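Long-range contacts in endoglucanase (Komagataeibacter sucrofermentans, PDB 6VC5), which probably hydrolyses internal beta-1,4-glucosidic linkages in cellulose and related beta-glucans, as a member of glycosyl hydrolase family 8: residues D222-P227 against A303-L308; R246-Y251 against S281-A286; A253-G258 against P269-P274. One frame throughout, in Å; residues are numbered along the deposited sequence. Where two conformers were deposited one is given.

Contact 1 (D222-P227 against A303-L308); sequences DAIRVP and AALTML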
ATOM      1  N   ASP A 222       1.995   8.142  -3.779  1.00  8.04           N
ATOM      2  CA  ASP A 222       0.940   7.264  -3.284  1.00  9.42           C
ATOM      3  C   ASP A 222       0.213   6.537  -4.420  1.00  7.04           C
ATOM      4  O   ASP A 222       0.127   5.327  -4.446  1.00  6.13           O
ATOM      5  CB  ASP A 222      -0.125   8.076  -2.523  1.00 11.15           C
ATOM      6  CG  ASP A 222       0.369   8.676  -1.202  1.00 18.65           C
ATOM      7  OD1 ASP A 222       1.040   9.721  -1.235  1.00 24.08           O
ATOM      8  OD2 ASP A 222       0.024   8.158  -0.135  1.00 19.08           O
ATOM      9  N   ALA A 223      -0.249   7.314  -5.389  1.00  5.47           N
ATOM     10  CA  ALA A 223      -1.123   6.810  -6.429  1.00  5.88           C
ATOM     11  C   ALA A 223      -0.467   5.778  -7.331  1.00  5.00           C
ATOM     12  O   ALA A 223      -1.137   5.002  -7.935  1.00  4.78           O
ATOM     13  CB  ALA A 223      -1.734   7.943  -7.245  1.00  7.03           C
ATOM     14  N   ILE A 224       0.849   5.751  -7.348  1.00  5.55           N
ATOM     15  CA  ILE A 224       1.544   4.858  -8.245  1.00  6.90           C
ATOM     16  C   ILE A 224       1.370   3.453  -7.716  1.00  7.38           C
ATOM     17  O   ILE A 224       1.354   2.542  -8.518  1.00  8.18           O
ATOM     18  CB  ILE A 224       3.071   5.163  -8.232  1.00  7.36           C
ATOM     19  CG1 ILE A 224       3.854   4.282  -9.207  1.00  7.86           C
ATOM     20  CG2 ILE A 224       3.640   4.947  -6.838  1.00  7.51           C
ATOM     21  CD1 ILE A 224       3.506   4.564 -10.644  1.00 10.84           C
ATOM     22  N   ARG A 225       0.942   3.201  -6.507  0.50  5.82           N
ATOM     23  CA  ARG A 225       0.563   1.863  -6.119  0.50  7.81           C
ATOM     24  C   ARG A 225      -0.731   1.336  -6.732  0.50  7.68           C
ATOM     25  O   ARG A 225      -0.986   0.170  -6.685  0.50 10.32           O
ATOM     26  CB  ARG A 225       0.629   1.689  -4.606  0.50  8.10           C
ATOM     27  CG  ARG A 225       2.066   1.735  -4.099  0.50  9.69           C
ATOM     28  CD  ARG A 225       2.243   1.289  -2.661  0.50 11.71           C
ATOM     29  NE  ARG A 225       3.360   2.017  -2.057  0.50 14.54           N
ATOM     30  CZ  ARG A 225       4.591   1.543  -1.848  0.50 15.13           C
ATOM     31  NH1 ARG A 225       5.491   2.317  -1.326  0.50 18.04           N
ATOM     32  NH2 ARG A 225       4.922   0.305  -2.136  0.50 18.82           N
ATOM     33  N   VAL A 226      -1.609   2.239  -7.120  1.00  6.63           N
ATOM     34  CA  VAL A 226      -2.929   1.820  -7.583  1.00  7.20           C
ATOM     35  C   VAL A 226      -2.888   0.841  -8.758  1.00  7.43           C
ATOM     36  O   VAL A 226      -3.439  -0.236  -8.664  1.00  8.00           O
ATOM     37  CB  VAL A 226      -3.857   3.024  -7.882  1.00  6.36           C
ATOM     38  CG1 VAL A 226      -5.152   2.565  -8.545  1.00  9.01           C
ATOM     39  CG2 VAL A 226      -4.166   3.753  -6.582  1.00  8.17           C
ATOM     40  N   PRO A 227      -2.248   1.208  -9.855  1.00  6.81           N
ATOM     41  CA  PRO A 227      -2.175   0.233 -10.954  1.00  7.20           C
ATOM     42  C   PRO A 227      -1.505  -1.071 -10.538  1.00  8.37           C
ATOM     43  O   PRO A 227      -1.909  -2.140 -11.008  1.00 11.09           O
ATOM     44  CB  PRO A 227      -1.397   0.987 -12.048  1.00  7.93           C
ATOM     45  CG  PRO A 227      -0.666   2.092 -11.313  1.00  7.12           C
ATOM     46  CD  PRO A 227      -1.600   2.485 -10.210  1.00  6.52           C
ATOM     47  N   ALA A 303      13.188   1.109  -3.197  1.00  8.29           N
ATOM     48  CA  ALA A 303      13.465  -0.295  -2.907  1.00  8.36           C
ATOM     49  C   ALA A 303      12.198  -1.041  -2.484  1.00  8.23           C
ATOM     50  O   ALA A 303      11.937  -2.156  -2.946  1.00  7.93           O
ATOM     51  CB  ALA A 303      14.539  -0.403  -1.824  1.00  9.66           C
ATOM     52  N   ALA A 304      11.393  -0.437  -1.607  1.00  7.94           N
ATOM     53  CA  ALA A 304      10.168  -1.093  -1.169  1.00  7.94           C
ATOM     54  C   ALA A 304       9.177  -1.258  -2.319  1.00  8.33           C
ATOM     55  O   ALA A 304       8.547  -2.315  -2.451  1.00 10.37           O
ATOM     56  CB  ALA A 304       9.546  -0.326   0.002  1.00  7.95           C
ATOM     57  N   LEU A 305       9.037  -0.237  -3.168  1.00  6.56           N
ATOM     58  CA  LEU A 305       8.109  -0.346  -4.291  1.00  7.88           C
ATOM     59  C   LEU A 305       8.560  -1.411  -5.290  1.00  7.32           C
ATOM     60  O   LEU A 305       7.735  -2.169  -5.821  1.00  7.77           O
ATOM     61  CB  LEU A 305       7.956   1.022  -4.965  1.00  8.26           C
ATOM     62  CG  LEU A 305       6.945   1.131  -6.108  1.00  7.67           C
ATOM     63  CD1 LEU A 305       5.529   0.762  -5.672  1.00  8.61           C
ATOM     64  CD2 LEU A 305       6.970   2.554  -6.648  1.00  9.57           C
ATOM     65  N   THR A 306       9.868  -1.484  -5.550  1.00  6.73           N
ATOM     66  CA  THR A 306      10.404  -2.519  -6.425  1.00  7.32           C
ATOM     67  C   THR A 306      10.149  -3.909  -5.851  1.00  7.57           C
ATOM     68  O   THR A 306       9.717  -4.814  -6.573  1.00  7.15           O
ATOM     69  CB  THR A 306      11.897  -2.260  -6.633  1.00  9.02           C
ATOM     70  OG1 THR A 306      12.070  -0.970  -7.238  1.00 10.11           O
ATOM     71  CG2 THR A 306      12.521  -3.324  -7.555  1.00  9.63           C
ATOM     72  N   MET A 307      10.364  -4.090  -4.540  1.00  8.29           N
ATOM     73  CA  MET A 307      10.066  -5.377  -3.920  1.00  9.26           C
ATOM     74  C   MET A 307       8.595  -5.753  -4.072  1.00 10.16           C
ATOM     75  O   MET A 307       8.277  -6.917  -4.355  1.00 10.17           O
ATOM     76  CB  MET A 307      10.433  -5.366  -2.437  1.00 13.78           C
ATOM     77  CG  MET A 307      11.889  -5.528  -2.109  1.00 17.25           C
ATOM     78  SD  MET A 307      12.619  -7.174  -2.394  1.00 17.56           S
ATOM     79  CE  MET A 307      11.244  -8.312  -2.631  1.00 17.92           C
ATOM     80  N   LEU A 308       7.686  -4.791  -3.877  1.00  9.42           N
ATOM     81  CA  LEU A 308       6.262  -5.055  -4.079  1.00 10.84           C
ATOM     82  C   LEU A 308       5.999  -5.556  -5.497  1.00  9.81           C
ATOM     83  O   LEU A 308       5.181  -6.463  -5.711  1.00 10.80           O
ATOM     84  CB  LEU A 308       5.488  -3.765  -3.833  1.00 12.82           C
ATOM     85  CG  LEU A 308       5.017  -3.262  -2.471  1.00 17.48           C
ATOM     86  CD1 LEU A 308       4.033  -4.180  -1.742  1.00 17.33           C
ATOM     87  CD2 LEU A 308       6.218  -2.903  -1.581  1.00 22.61           C
TER
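R225 reaches across to L305 and L308. Across this contact its guanidinium meets leucine branches, and no hydrogen bond joins the two segments. The methyl CD1 of L305 lies over one face of the guanidinium, 3.6 Å from R225 NH2, and the same methyl also rests on the arginine's aliphatic part, 3.9 Å from R225 CG. The two side chains slide past each other in opposite directions. L308 crosses the arginine at about a right angle, with L308 CG 3.6 Å from R225 NH2; the placing of its outer methyl CD2 is doubtful. R225 was modelled in two conformers, and this account holds for one of them. At its far end R225 NH1 makes a long, weak ion pair with E34.

The purely apolar part is smaller. I224 CG2 touches L305 CD2 at 4.1 Å, the two side chains running obliquely. CG of L305 stands anti to the backbone N (chi1 -176°), and from it CD1 meets the arginine and CD2 the isoleucine. Helix 274-282 adds V279, which touches both I224 and L305, and helix 33-46 packs Y38 and F42 against L308.

All five touching residues are buried. The arrangement joins the type I turn D222-R225 and helix 225-232 to helix 300-313, interior packing in a structure consistent with the (alpha/alpha)6 barrel of glycosyl hydrolase family 8.

Contact 2 (R246-Y251 against S281-A286); sequences RFWNHY and SCTGLA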
ATOM      1  N   ARG A 246      -1.027   4.194 -22.117  1.00 13.41           N
ATOM      2  CA  ARG A 246      -0.816   5.410 -22.896  1.00 15.27           C
ATOM      3  C   ARG A 246       0.043   6.401 -22.131  1.00 12.86           C
ATOM      4  O   ARG A 246       0.894   7.086 -22.715  1.00 12.81           O
ATOM      5  CB  ARG A 246      -2.163   6.049 -23.232  1.00 16.36           C
ATOM      6  CG  ARG A 246      -2.474   6.038 -24.707  1.00 21.20           C
ATOM      7  CD  ARG A 246      -3.780   6.747 -25.000  1.00 22.41           C
ATOM      8  NE  ARG A 246      -4.888   6.211 -24.214  1.00 24.24           N
ATOM      9  CZ  ARG A 246      -5.452   5.025 -24.423  1.00 24.14           C
ATOM     10  NH1 ARG A 246      -6.466   4.626 -23.663  1.00 23.00           N
ATOM     11  NH2 ARG A 246      -5.008   4.240 -25.392  1.00 24.51           N
ATOM     12  N   PHE A 247      -0.163   6.477 -20.816  1.00 11.50           N
ATOM     13  CA  PHE A 247       0.613   7.369 -19.968  1.00 10.67           C
ATOM     14  C   PHE A 247       2.082   6.943 -19.903  1.00 10.81           C
ATOM     15  O   PHE A 247       2.983   7.750 -20.164  1.00 11.80           O
ATOM     16  CB  PHE A 247      -0.028   7.410 -18.575  1.00 10.87           C
ATOM     17  CG  PHE A 247       0.745   8.207 -17.569  1.00 10.77           C
ATOM     18  CD1 PHE A 247       0.853   9.584 -17.694  1.00 11.25           C
ATOM     19  CD2 PHE A 247       1.346   7.584 -16.490  1.00 12.52           C
ATOM     20  CE1 PHE A 247       1.561  10.325 -16.771  1.00 10.94           C
ATOM     21  CE2 PHE A 247       2.062   8.320 -15.562  1.00 12.78           C
ATOM     22  CZ  PHE A 247       2.167   9.687 -15.700  1.00 12.54           C
ATOM     23  N   TRP A 248       2.351   5.675 -19.562  1.00  9.89           N
ATOM     24  CA  TRP A 248       3.744   5.252 -19.452  1.00  9.37           C
ATOM     25  C   TRP A 248       4.480   5.448 -20.769  1.00  9.41           C
ATOM     26  O   TRP A 248       5.636   5.882 -20.786  1.00 12.52           O
ATOM     27  CB  TRP A 248       3.866   3.774 -19.092  1.00 11.13           C
ATOM     28  CG  TRP A 248       3.060   3.232 -17.959  1.00 11.29           C
ATOM     29  CD1 TRP A 248       2.300   2.096 -17.993  1.00 11.86           C
ATOM     30  CD2 TRP A 248       3.005   3.712 -16.609  1.00 12.26           C
ATOM     31  NE1 TRP A 248       1.745   1.864 -16.765  1.00 13.37           N
ATOM     32  CE2 TRP A 248       2.160   2.834 -15.894  1.00 12.48           C
ATOM     33  CE3 TRP A 248       3.566   4.803 -15.939  1.00 13.65           C
ATOM     34  CZ2 TRP A 248       1.858   3.015 -14.541  1.00 12.99           C
ATOM     35  CZ3 TRP A 248       3.268   4.981 -14.588  1.00 14.10           C
ATOM     36  CH2 TRP A 248       2.420   4.093 -13.910  1.00 14.59           C
ATOM     37  N   ASN A 249       3.845   5.081 -21.878  1.00 10.11           N
ATOM     38  CA  ASN A 249       4.525   5.101 -23.164  1.00 11.56           C
ATOM     39  C   ASN A 249       4.703   6.506 -23.729  1.00 12.80           C
ATOM     40  O   ASN A 249       5.604   6.713 -24.553  1.00 15.12           O
ATOM     41  CB  ASN A 249       3.793   4.180 -24.135  1.00 14.63           C
ATOM     42  CG  ASN A 249       4.032   2.720 -23.815  1.00 17.74           C
ATOM     43  OD1 ASN A 249       5.175   2.273 -23.766  1.00 21.49           O
ATOM     44  ND2 ASN A 249       2.959   1.973 -23.580  1.00 18.85           N
ATOM     45  N   HIS A 250       3.898   7.476 -23.290  1.00 10.88           N
ATOM     46  CA  HIS A 250       4.124   8.858 -23.703  1.00 11.66           C
ATOM     47  C   HIS A 250       5.453   9.381 -23.187  1.00 12.20           C
ATOM     48  O   HIS A 250       6.158  10.119 -23.892  1.00 13.63           O
ATOM     49  CB  HIS A 250       3.013   9.775 -23.194  1.00 14.07           C
ATOM     50  CG  HIS A 250       3.192  11.205 -23.606  1.00 16.71           C
ATOM     51  ND1 HIS A 250       2.912  11.657 -24.878  1.00 19.42           N
ATOM     52  CD2 HIS A 250       3.616  12.285 -22.907  1.00 17.03           C
ATOM     53  CE1 HIS A 250       3.161  12.953 -24.946  1.00 18.78           C
ATOM     54  NE2 HIS A 250       3.591  13.359 -23.765  1.00 17.77           N
ATOM     55  N   TYR A 251       5.800   9.034 -21.947  1.00 10.30           N
ATOM     56  CA  TYR A 251       7.033   9.521 -21.344  1.00 12.43           C
ATOM     57  C   TYR A 251       8.208   8.590 -21.587  1.00 13.47           C
ATOM     58  O   TYR A 251       9.339   9.066 -21.763  1.00 17.15           O
ATOM     59  CB  TYR A 251       6.819   9.781 -19.848  1.00 13.71           C
ATOM     60  CG  TYR A 251       6.013  11.043 -19.627  1.00 15.76           C
ATOM     61  CD1 TYR A 251       6.570  12.287 -19.898  1.00 18.08           C
ATOM     62  CD2 TYR A 251       4.694  10.989 -19.185  1.00 17.73           C
ATOM     63  CE1 TYR A 251       5.850  13.445 -19.723  1.00 19.68           C
ATOM     64  CE2 TYR A 251       3.960  12.153 -19.006  1.00 18.69           C
ATOM     65  CZ  TYR A 251       4.550  13.375 -19.277  1.00 20.34           C
ATOM     66  OH  TYR A 251       3.837  14.538 -19.104  1.00 25.19           O
ATOM     67  N   SER A 281       6.273  -1.498 -15.781  0.55 11.61           N
ATOM     68  CA  SER A 281       6.566  -2.728 -16.493  0.55 12.59           C
ATOM     69  C   SER A 281       5.490  -3.786 -16.249  0.55 15.00           C
ATOM     70  O   SER A 281       5.310  -4.680 -17.081  0.55 17.78           O
ATOM     71  CB  SER A 281       7.955  -3.228 -16.061  0.55 13.09           C
ATOM     72  OG  SER A 281       8.960  -2.259 -16.364  0.55 13.47           O
ATOM     73  N   CYS A 282       4.763  -3.701 -15.127  1.00 15.48           N
ATOM     74  CA  CYS A 282       3.720  -4.673 -14.842  1.00 19.03           C
ATOM     75  C   CYS A 282       2.373  -4.243 -15.426  1.00 20.07           C
ATOM     76  O   CYS A 282       1.412  -5.026 -15.411  1.00 21.14           O
ATOM     77  CB  CYS A 282       3.593  -4.821 -13.335  1.00 22.33           C
ATOM     78  SG  CYS A 282       5.027  -5.586 -12.495  1.00 26.23           S
ATOM     79  N   THR A 283       2.264  -3.001 -15.920  1.00 17.83           N
ATOM     80  CA  THR A 283       0.979  -2.406 -16.287  1.00 17.40           C
ATOM     81  C   THR A 283       1.053  -1.659 -17.619  1.00 19.09           C
ATOM     82  O   THR A 283       0.484  -0.575 -17.776  1.00 19.23           O
ATOM     83  CB  THR A 283       0.451  -1.493 -15.180  1.00 17.20           C
ATOM     84  OG1 THR A 283       1.418  -0.480 -14.887  1.00 15.15           O
ATOM     85  CG2 THR A 283       0.149  -2.284 -13.904  1.00 18.49           C
ATOM     86  N   GLY A 284       1.744  -2.226 -18.605  1.00 17.35           N
ATOM     87  CA  GLY A 284       1.616  -1.776 -19.982  1.00 18.35           C
ATOM     88  C   GLY A 284       2.802  -1.059 -20.592  1.00 19.84           C
ATOM     89  O   GLY A 284       2.734  -0.697 -21.776  1.00 20.51           O
ATOM     90  N   LEU A 285       3.891  -0.875 -19.872  1.00 19.92           N
ATOM     91  CA  LEU A 285       5.002  -0.182 -20.488  1.00 22.59           C
ATOM     92  C   LEU A 285       5.741  -1.100 -21.438  1.00 28.31           C
ATOM     93  O   LEU A 285       5.959  -2.248 -21.133  1.00 28.16           O
ATOM     94  CB  LEU A 285       5.945   0.399 -19.447  1.00 21.05           C
ATOM     95  CG  LEU A 285       7.218   1.001 -20.044  1.00 21.97           C
ATOM     96  CD1 LEU A 285       6.921   2.252 -20.838  1.00 21.52           C
ATOM     97  CD2 LEU A 285       8.242   1.298 -18.964  1.00 22.59           C
ATOM     98  N   ALA A 286       6.126  -0.548 -22.583  1.00 29.48           N
ATOM     99  CA  ALA A 286       6.836  -1.267 -23.634  1.00 31.91           C
ATOM    100  C   ALA A 286       8.319  -0.946 -23.532  1.00 34.77           C
ATOM    101  O   ALA A 286       8.702   0.207 -23.584  1.00 35.64           O
ATOM    102  CB  ALA A 286       6.313  -0.814 -24.981  1.00 32.01           C
TER
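W248 turns its indole N-H toward T283, where two oxygens of one residue share it: NE1 lies 2.9 Å from T283 O and 3.0 Å from T283 OG1. Both bonds are weak and bent, as expected when a single N-H is divided between two acceptors. The carbonyl oxygen sits at the ring edge, in its plane. T283 OG1 has another partner in V279 O, so the hydroxyl links the indole to the end of helix 274-282. Nearer the backbone, W248 CB rests 3.8 Å from L285 CD1, while the six-membered part of the indole also packs on I224 and P227. An alanine here would probably leave T283 O and OG1 without their indole donor and open a gap beside I224 and P227.

The segment 281-286 is the exit from helix 274-282: the chain turns at T283 and G284 and becomes extended at L285 and A286, alongside the end of helix 238-251. The loop after one helix is thereby packed on another, in a fold consistent with the (alpha/alpha)6 barrel of family 8. G284 has phi 110°, and with its backbone so turned a CB would press on the carbonyl oxygen before it.

N249 fastens the loop at G284 and A286 with both ends of its amide. Its OD1 accepts from A286 N at 3.2 Å, in the carbonyl plane and on a lone pair, in a fairly straight bond of 159°. ND2 donates to G284 O, also at 3.2 Å, with the donor tilted from that carbonyl's plane. Gripped at both ends, the amide is held against rotation. L285 CD1 touches both helix residues, lying 3.4 Å from N249 OD1 as well as against the tryptophan CB.

Contact 3 (A253-G258 against P269-P274); sequences ASALPG and PYNAPP
N271 lays its side chain over the backbone of A255 and L256, its OD1 3.5 Å from A255 CA and its CB 3.4 Å from L256 O. With CG anti to the carbonyl carbon (chi1 -58°), its amide lies against A255. The strongest polar partner of OD1 is R267, whose NH1 donates to it while NH2 of the same arginine binds A255 O, so one guanidinium ties both segments together.

The direct bond is between backbones. A272 N donates to L256 O at 2.8 Å, nearly straight at 167°, although the donor is tilted from the carbonyl plane. It belongs to a single beta bridge between P257 and N271, a local pairing that does not grow into a sheet. A272 points its CB toward the other segment, where it lies 3.5 Å from both P257 O and L256 O and 4.3 Å from L256 CB.

The two backbones are nearest, CA to CA, at G258 and A272, 3.9 Å apart. A CB on the glycine would clash with the Y270 ring, whose CE1 would be only 3.0 Å away.

A glycerol, probably from the crystallisation liquor, is hydrogen-bonded to A253 O and L256 N. The two segments form loops flanking strand 260-261: P257 packs on F247 and Y251 of helix 238-251, L256 on A280 of helix 274-282, and P273 on S302 of helix 300-313.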
ATOM      1  N   ALA A 253      10.432   4.742 -20.763  1.00 11.56           N
ATOM      2  CA  ALA A 253      11.090   4.117 -19.620  1.00 12.18           C
ATOM      3  C   ALA A 253      12.200   4.983 -19.043  1.00 13.60           C
ATOM      4  O   ALA A 253      12.516   4.856 -17.857  1.00 15.77           O
ATOM      5  CB  ALA A 253      11.652   2.754 -20.029  1.00 13.24           C
ATOM      6  N   SER A 254      12.802   5.854 -19.849  1.00 14.18           N
ATOM      7  CA  SER A 254      13.905   6.696 -19.394  1.00 15.82           C
ATOM      8  C   SER A 254      13.460   8.025 -18.793  1.00 13.27           C
ATOM      9  O   SER A 254      14.309   8.767 -18.282  1.00 15.27           O
ATOM     10  CB  SER A 254      14.884   6.973 -20.543  1.00 17.19           C
ATOM     11  OG  SER A 254      15.459   5.772 -21.031  1.00 21.78           O
ATOM     12  N   ALA A 255      12.157   8.348 -18.815  1.00 11.10           N
ATOM     13  CA  ALA A 255      11.734   9.674 -18.382  1.00 11.61           C
ATOM     14  C   ALA A 255      10.375   9.661 -17.683  1.00  9.66           C
ATOM     15  O   ALA A 255       9.608  10.620 -17.812  1.00 10.47           O
ATOM     16  CB  ALA A 255      11.745  10.658 -19.562  1.00 12.28           C
ATOM     17  N   LEU A 256      10.051   8.597 -16.955  1.00  8.75           N
ATOM     18  CA  LEU A 256       8.786   8.605 -16.235  1.00  7.21           C
ATOM     19  C   LEU A 256       8.826   9.722 -15.194  1.00  8.42           C
ATOM     20  O   LEU A 256       9.839   9.888 -14.508  1.00  8.76           O
ATOM     21  CB  LEU A 256       8.544   7.258 -15.542  1.00  8.42           C
ATOM     22  CG  LEU A 256       8.398   6.017 -16.437  1.00 10.10           C
ATOM     23  CD1 LEU A 256       8.213   4.757 -15.579  1.00 11.11           C
ATOM     24  CD2 LEU A 256       7.258   6.162 -17.434  1.00 11.19           C
ATOM     25  N   PRO A 257       7.779  10.499 -15.061  1.00  7.79           N
ATOM     26  CA  PRO A 257       7.784  11.597 -14.094  1.00  7.99           C
ATOM     27  C   PRO A 257       7.588  11.112 -12.660  1.00  9.10           C
ATOM     28  O   PRO A 257       6.912  10.176 -12.450  1.00  9.87           O
ATOM     29  CB  PRO A 257       6.587  12.432 -14.525  1.00 10.54           C
ATOM     30  CG  PRO A 257       5.682  11.482 -15.220  1.00 11.46           C
ATOM     31  CD  PRO A 257       6.581  10.486 -15.903  1.00  9.28           C
ATOM     32  N   GLY A 258       8.200  11.781 -11.715  1.00  8.00           N
ATOM     33  CA  GLY A 258       7.925  11.504 -10.312  1.00  7.75           C
ATOM     34  C   GLY A 258       6.539  11.948  -9.888  1.00  7.75           C
ATOM     35  O   GLY A 258       5.905  11.317  -9.032  1.00  9.20           O
ATOM     36  N   PRO A 269      10.138  18.203 -12.773  1.00  7.22           N
ATOM     37  CA  PRO A 269      11.305  18.321 -13.657  1.00  7.94           C
ATOM     38  C   PRO A 269      12.183  17.088 -13.606  1.00  8.67           C
ATOM     39  O   PRO A 269      12.777  16.712 -14.625  1.00 11.23           O
ATOM     40  CB  PRO A 269      12.039  19.563 -13.130  1.00 10.93           C
ATOM     41  CG  PRO A 269      11.516  19.778 -11.742  1.00 14.19           C
ATOM     42  CD  PRO A 269      10.121  19.217 -11.701  1.00  9.61           C
ATOM     43  N   TYR A 270      12.257  16.436 -12.452  1.00  7.63           N
ATOM     44  CA  TYR A 270      13.046  15.231 -12.295  1.00  7.45           C
ATOM     45  C   TYR A 270      12.221  14.014 -12.683  1.00  6.87           C
ATOM     46  O   TYR A 270      10.993  14.071 -12.787  1.00  7.93           O
ATOM     47  CB  TYR A 270      13.479  15.081 -10.839  1.00  9.42           C
ATOM     48  CG  TYR A 270      12.392  15.295  -9.810  1.00 10.75           C
ATOM     49  CD1 TYR A 270      11.581  14.248  -9.385  1.00 12.35           C
ATOM     50  CD2 TYR A 270      12.203  16.551  -9.229  1.00 11.23           C
ATOM     51  CE1 TYR A 270      10.603  14.452  -8.418  1.00 12.20           C
ATOM     52  CE2 TYR A 270      11.231  16.768  -8.270  1.00 13.21           C
ATOM     53  CZ  TYR A 270      10.435  15.716  -7.866  1.00 13.40           C
ATOM     54  OH  TYR A 270       9.478  15.950  -6.902  1.00 17.32           O
ATOM     55  N   ASN A 271      12.915  12.899 -12.863  1.00  6.91           N
ATOM     56  CA  ASN A 271      12.279  11.637 -13.204  1.00  6.69           C
ATOM     57  C   ASN A 271      12.041  10.809 -11.944  1.00  7.70           C
ATOM     58  O   ASN A 271      12.643  11.028 -10.887  1.00 10.16           O
ATOM     59  CB  ASN A 271      13.138  10.837 -14.187  1.00  6.82           C
ATOM     60  CG  ASN A 271      13.430  11.590 -15.474  1.00 10.95           C
ATOM     61  OD1 ASN A 271      12.537  12.151 -16.117  1.00 11.96           O
ATOM     62  ND2 ASN A 271      14.697  11.576 -15.874  1.00 14.88           N
ATOM     63  N   ALA A 272      11.144   9.841 -12.084  1.00  7.38           N
ATOM     64  CA  ALA A 272      10.772   8.954 -11.007  1.00  7.97           C
ATOM     65  C   ALA A 272      11.910   8.004 -10.658  1.00  9.25           C
ATOM     66  O   ALA A 272      12.811   7.768 -11.467  1.00 10.73           O
ATOM     67  CB  ALA A 272       9.585   8.122 -11.471  1.00 10.92           C
ATOM     68  N   PRO A 273      11.879   7.428  -9.459  1.00 10.65           N
ATOM     69  CA  PRO A 273      12.843   6.379  -9.116  1.00 10.72           C
ATOM     70  C   PRO A 273      12.518   5.081  -9.834  1.00  9.68           C
ATOM     71  O   PRO A 273      11.434   4.930 -10.421  1.00 11.11           O
ATOM     72  CB  PRO A 273      12.644   6.224  -7.604  1.00 10.52           C
ATOM     73  CG  PRO A 273      11.183   6.525  -7.418  1.00 11.19           C
ATOM     74  CD  PRO A 273      10.906   7.665  -8.373  1.00 11.27           C
ATOM     75  N   PRO A 274      13.435   4.106  -9.793  1.00  9.94           N
ATOM     76  CA  PRO A 274      13.206   2.829 -10.495  1.00 11.24           C
ATOM     77  C   PRO A 274      11.972   2.073 -10.052  1.00  9.76           C
ATOM     78  O   PRO A 274      11.446   1.278 -10.841  1.00 10.52           O
ATOM     79  CB  PRO A 274      14.476   2.021 -10.186  1.00 12.76           C
ATOM     80  CG  PRO A 274      15.513   3.037  -9.890  1.00 13.06           C
ATOM     81  CD  PRO A 274      14.818   4.227  -9.297  1.00 11.98           C
TER

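In the fold
The three contacts are paired concentrically along the chain: contact 3 closes the innermost loop, contact 2 brackets it, and contact 1 spans both. Their centres lie 12 to 15 Å apart, with contact 1 about 7 Å from the centre of the chain and the other two about 20 Å out. Contacts 1 and 2 meet where I224 and P227 touch W248, contacts 2 and 3 where L256 and P257 pack against helix 238-251. Helices 225-232, 238-251, 274-282 and 300-313 follow one another here, so the carboxy-terminal part of the family 8 fold is assembled by packing that runs from its interior to its outer loops.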